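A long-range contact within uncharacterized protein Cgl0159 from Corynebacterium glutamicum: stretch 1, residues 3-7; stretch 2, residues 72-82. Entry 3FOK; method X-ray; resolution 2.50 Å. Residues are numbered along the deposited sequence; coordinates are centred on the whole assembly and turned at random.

Stretch 1, residues 3-7: PPIIS
Stretch 2 72-82: LLERMAIALSR

An N-terminal segment without regular secondary structure, Pro 3 to Ser 7, lies against a helix whose residues 72-81 belong to the second stretch; together they bury 305 Å². Phi/psi is -63/145 at Pro 4, -77/-31 at Ile 5, -114/109 at Ile 6 and -73/149 at Ser 7, so Ile 5 alone of these four is in the helical region, between residues with extended angles. Register is set by CA-CA distances of 6.1 Å for Ile 5-Ala 77 and 6.2 Å for Ile 6-Glu 74, so the segment runs toward the start of the helix as its numbering rises. Both prolines have C-gamma endo rings.

The polar anchor is Glu 74. Its CA-to-CB bond points sideways, but chi1 -119° (between wells), chi2 -55° (m) and chi3 -60° fold the carboxylate toward the segment. There OE2 accepts a short hydrogen bond from Ile 6 N (2.5 Å, N-H...O angle 153°). Ile 5 N is also 2.9 Å from Glu 74 OE2, so two successive backbone nitrogens crowd one oxygen.

Ile 5 and Ile 6 both direct CA-to-CB toward the helix, and both pack against the small side chain of Ala 77. Ile 5 (chi1 -61°, chi2 -71°; mm) places CG2 3.6 Å from Ala 77 CB and CG1 4.0 Å from Ile 78 CG1; its bent chi2 carries CD1 to 3.9 Å from Ser 81 OG. Ile 6 (chi1 -53°, chi2 179°; mt) sets CG1 3.9 Å from Ala 77 CB, while its extended end reaches back along the helix, CD1 lying 4.3 Å from Leu 73 CB. Ile 78 (mt) and Leu 73 (mt) border this apolar patch.

Ser 81, chi1 69° (p), turns OG back to donate to Ile 78 O (2.5 Å) within the last helical turn. The CA-to-CB bond of Ser 7 points away from the helix of stretch 2, and its side chain (chi1 69°, p) caps a backbone N just past the stretch.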

ATOM      1  N   PRO A   3      32.141  30.466 -28.842  1.00 33.54           N
ATOM      2  CA  PRO A   3      30.977  30.127 -29.691  1.00 33.74           C
ATOM      3  C   PRO A   3      30.145  29.061 -28.982  1.00 34.81           C
ATOM      4  O   PRO A   3      30.667  28.017 -28.583  1.00 34.91           O
ATOM      5  CB  PRO A   3      31.535  29.596 -30.997  1.00 33.28           C
ATOM      6  CG  PRO A   3      32.817  28.937 -30.510  1.00 32.95           C
ATOM      7  CD  PRO A   3      33.367  29.893 -29.426  1.00 33.27           C
ATOM      8  N   PRO A   4      28.836  29.308 -28.822  1.00 35.26           N
ATOM      9  CA  PRO A   4      27.932  28.365 -28.155  1.00 34.21           C
ATOM     10  C   PRO A   4      27.801  27.029 -28.876  1.00 33.59           C
ATOM     11  O   PRO A   4      27.837  26.971 -30.106  1.00 33.95           O
ATOM     12  CB  PRO A   4      26.615  29.129 -28.122  1.00 35.22           C
ATOM     13  CG  PRO A   4      26.667  29.901 -29.402  1.00 35.94           C
ATOM     14  CD  PRO A   4      28.081  30.442 -29.384  1.00 35.08           C
ATOM     15  N   ILE A   5      27.653  25.957 -28.106  1.00 32.35           N
ATOM     16  CA  ILE A   5      27.501  24.631 -28.684  1.00 28.96           C
ATOM     17  C   ILE A   5      26.078  24.472 -29.216  1.00 27.50           C
ATOM     18  O   ILE A   5      25.850  23.758 -30.192  1.00 27.12           O
ATOM     19  CB  ILE A   5      27.775  23.529 -27.641  1.00 29.46           C
ATOM     20  CG1 ILE A   5      29.209  23.645 -27.115  1.00 29.89           C
ATOM     21  CG2 ILE A   5      27.557  22.153 -28.265  1.00 28.76           C
ATOM     22  CD1 ILE A   5      30.284  23.244 -28.114  1.00 30.00           C
ATOM     23  N   ILE A   6      25.121  25.144 -28.581  1.00 26.29           N
ATOM     24  CA  ILE A   6      23.730  25.059 -29.019  1.00 26.60           C
ATOM     25  C   ILE A   6      23.228  26.392 -29.560  1.00 27.55           C
ATOM     26  O   ILE A   6      23.027  27.345 -28.809  1.00 27.17           O
ATOM     27  CB  ILE A   6      22.796  24.625 -27.874  1.00 25.55           C
ATOM     28  CG1 ILE A   6      23.318  23.342 -27.229  1.00 23.54           C
ATOM     29  CG2 ILE A   6      21.391  24.394 -28.418  1.00 26.27           C
ATOM     30  CD1 ILE A   6      22.473  22.841 -26.073  1.00 22.33           C
ATOM     31  N   SER A   7      23.023  26.450 -30.869  1.00 29.11           N
ATOM     32  CA  SER A   7      22.541  27.663 -31.517  1.00 31.79           C
ATOM     33  C   SER A   7      21.074  27.890 -31.196  1.00 32.35           C
ATOM     34  O   SER A   7      20.318  26.939 -31.002  1.00 34.43           O
ATOM     35  CB  SER A   7      22.695  27.553 -33.033  1.00 31.86           C
ATOM     36  OG  SER A   7      21.804  26.583 -33.562  1.00 32.72           O
ATOM     37  N   LEU A  72      21.681  25.956 -18.559  1.00 24.79           N
ATOM     38  CA  LEU A  72      22.078  24.686 -17.968  1.00 23.37           C
ATOM     39  C   LEU A  72      22.458  23.746 -19.103  1.00 23.08           C
ATOM     40  O   LEU A  72      23.497  23.093 -19.059  1.00 23.20           O
ATOM     41  CB  LEU A  72      20.925  24.078 -17.166  1.00 23.82           C
ATOM     42  CG  LEU A  72      21.267  23.083 -16.046  1.00 24.84           C
ATOM     43  CD1 LEU A  72      20.016  22.297 -15.686  1.00 24.44           C
ATOM     44  CD2 LEU A  72      22.366  22.128 -16.483  1.00 25.05           C
ATOM     45  N   LEU A  73      21.613  23.693 -20.129  1.00 22.36           N
ATOM     46  CA  LEU A  73      21.866  22.836 -21.278  1.00 23.06           C
ATOM     47  C   LEU A  73      23.137  23.250 -22.017  1.00 24.07           C
ATOM     48  O   LEU A  73      23.905  22.394 -22.456  1.00 22.80           O
ATOM     49  CB  LEU A  73      20.661  22.854 -22.227  1.00 22.44           C
ATOM     50  CG  LEU A  73      19.391  22.165 -21.703  1.00 21.62           C
ATOM     51  CD1 LEU A  73      18.238  22.373 -22.676  1.00 20.95           C
ATOM     52  CD2 LEU A  73      19.659  20.684 -21.507  1.00 19.20           C
ATOM     53  N   GLU A  74      23.366  24.554 -22.148  1.00 25.19           N
ATOM     54  CA  GLU A  74      24.562  25.047 -22.828  1.00 27.19           C
ATOM     55  C   GLU A  74      25.802  24.608 -22.060  1.00 27.09           C
ATOM     56  O   GLU A  74      26.743  24.055 -22.632  1.00 27.86           O
ATOM     57  CB  GLU A  74      24.548  26.577 -22.915  1.00 29.12           C
ATOM     58  CG  GLU A  74      24.566  27.139 -24.335  1.00 34.07           C
ATOM     59  CD  GLU A  74      25.736  26.637 -25.167  1.00 36.38           C
ATOM     60  OE1 GLU A  74      26.903  26.875 -24.786  1.00 38.04           O
ATOM     61  OE2 GLU A  74      25.484  26.001 -26.211  1.00 37.63           O
ATOM     62  N   ARG A  75      25.799  24.860 -20.757  1.00 26.60           N
ATOM     63  CA  ARG A  75      26.923  24.494 -19.910  1.00 28.33           C
ATOM     64  C   ARG A  75      27.163  22.988 -19.990  1.00 28.97           C
ATOM     65  O   ARG A  75      28.298  22.528 -19.924  1.00 28.46           O
ATOM     66  CB  ARG A  75      26.645  24.934 -18.471  1.00 27.05           C
ATOM     67  CG  ARG A  75      26.225  26.398 -18.377  1.00 28.80           C
ATOM     68  CD  ARG A  75      25.834  26.802 -16.968  1.00 27.90           C
ATOM     69  NE  ARG A  75      26.982  27.244 -16.188  1.00 31.71           N
ATOM     70  CZ  ARG A  75      27.394  28.505 -16.107  1.00 31.36           C
ATOM     71  NH1 ARG A  75      26.749  29.462 -16.755  1.00 29.83           N
ATOM     72  NH2 ARG A  75      28.461  28.807 -15.380  1.00 33.34           N
HETATM   73  N   MSE A  76      26.083  22.228 -20.149  1.00 31.29           N
HETATM   74  CA  MSE A  76      26.174  20.777 -20.261  1.00 33.94           C
HETATM   75  C   MSE A  76      26.790  20.409 -21.608  1.00 31.97           C
HETATM   76  O   MSE A  76      27.683  19.563 -21.685  1.00 31.12           O
HETATM   77  CB  MSE A  76      24.783  20.138 -20.141  1.00 41.54           C
HETATM   78  CG  MSE A  76      24.587  19.274 -18.900  1.00 51.03           C
HETATM   79 SE   MSE A  76      25.824  17.791 -18.796  1.00 69.15          SE
HETATM   80  CE  MSE A  76      27.324  18.739 -18.062  1.00 63.29           C
ATOM     81  N   ALA A  77      26.305  21.054 -22.666  1.00 29.30           N
ATOM     82  CA  ALA A  77      26.800  20.806 -24.014  1.00 27.02           C
ATOM     83  C   ALA A  77      28.304  21.044 -24.073  1.00 26.91           C
ATOM     84  O   ALA A  77      29.038  20.286 -24.709  1.00 27.26           O
ATOM     85  CB  ALA A  77      26.090  21.710 -25.004  1.00 25.15           C
ATOM     86  N   ILE A  78      28.758  22.102 -23.405  1.00 25.73           N
ATOM     87  CA  ILE A  78      30.176  22.429 -23.378  1.00 24.89           C
ATOM     88  C   ILE A  78      30.949  21.297 -22.712  1.00 24.87           C
ATOM     89  O   ILE A  78      31.923  20.786 -23.266  1.00 25.00           O
ATOM     90  CB  ILE A  78      30.431  23.740 -22.600  1.00 24.36           C
ATOM     91  CG1 ILE A  78      29.846  24.923 -23.376  1.00 24.97           C
ATOM     92  CG2 ILE A  78      31.924  23.933 -22.369  1.00 23.09           C
ATOM     93  CD1 ILE A  78      29.973  26.251 -22.659  1.00 22.82           C
ATOM     94  N   ALA A  79      30.507  20.910 -21.520  1.00 24.29           N
ATOM     95  CA  ALA A  79      31.154  19.837 -20.779  1.00 22.96           C
ATOM     96  C   ALA A  79      31.247  18.567 -21.626  1.00 23.44           C
ATOM     97  O   ALA A  79      32.305  17.948 -21.711  1.00 23.71           O
ATOM     98  CB  ALA A  79      30.388  19.554 -19.497  1.00 21.91           C
ATOM     99  N   LEU A  80      30.141  18.190 -22.262  1.00 23.54           N
ATOM    100  CA  LEU A  80      30.101  16.990 -23.093  1.00 23.70           C
ATOM    101  C   LEU A  80      30.981  17.068 -24.334  1.00 24.51           C
ATOM    102  O   LEU A  80      31.354  16.038 -24.895  1.00 23.58           O
ATOM    103  CB  LEU A  80      28.664  16.683 -23.528  1.00 22.26           C
ATOM    104  CG  LEU A  80      27.668  16.213 -22.467  1.00 24.04           C
ATOM    105  CD1 LEU A  80      26.320  15.948 -23.124  1.00 22.13           C
ATOM    106  CD2 LEU A  80      28.189  14.949 -21.788  1.00 22.18           C
ATOM    107  N   SER A  81      31.308  18.280 -24.768  1.00 25.71           N
ATOM    108  CA  SER A  81      32.136  18.446 -25.958  1.00 26.19           C
ATOM    109  C   SER A  81      33.622  18.311 -25.648  1.00 26.99           C
ATOM    110  O   SER A  81      34.427  18.038 -26.537  1.00 26.66           O
ATOM    111  CB  SER A  81      31.877  19.809 -26.599  1.00 23.76           C
ATOM    112  OG  SER A  81      32.360  20.853 -25.776  1.00 26.37           O
ATOM    113  N   ARG A  82      33.983  18.506 -24.385  1.00 28.06           N
ATOM    114  CA  ARG A  82      35.379  18.413 -23.978  1.00 29.27           C
ATOM    115  C   ARG A  82      35.842  16.964 -23.961  1.00 29.99           C
ATOM    116  O   ARG A  82      35.127  16.078 -23.487  1.00 32.22           O
ATOM    117  CB  ARG A  82      35.564  19.018 -22.588  1.00 28.69           C
ATOM    118  CG  ARG A  82      34.963  20.403 -22.443  1.00 32.06           C
ATOM    119  CD  ARG A  82      35.471  21.335 -23.521  1.00 32.73           C
ATOM    120  NE  ARG A  82      36.923  21.474 -23.475  1.00 35.70           N
ATOM    121  CZ  ARG A  82      37.625  22.246 -24.299  1.00 35.54           C
ATOM    122  NH1 ARG A  82      37.009  22.949 -25.238  1.00 35.31           N
ATOM    123  NH2 ARG A  82      38.943  22.317 -24.179  1.00 35.52           N
TER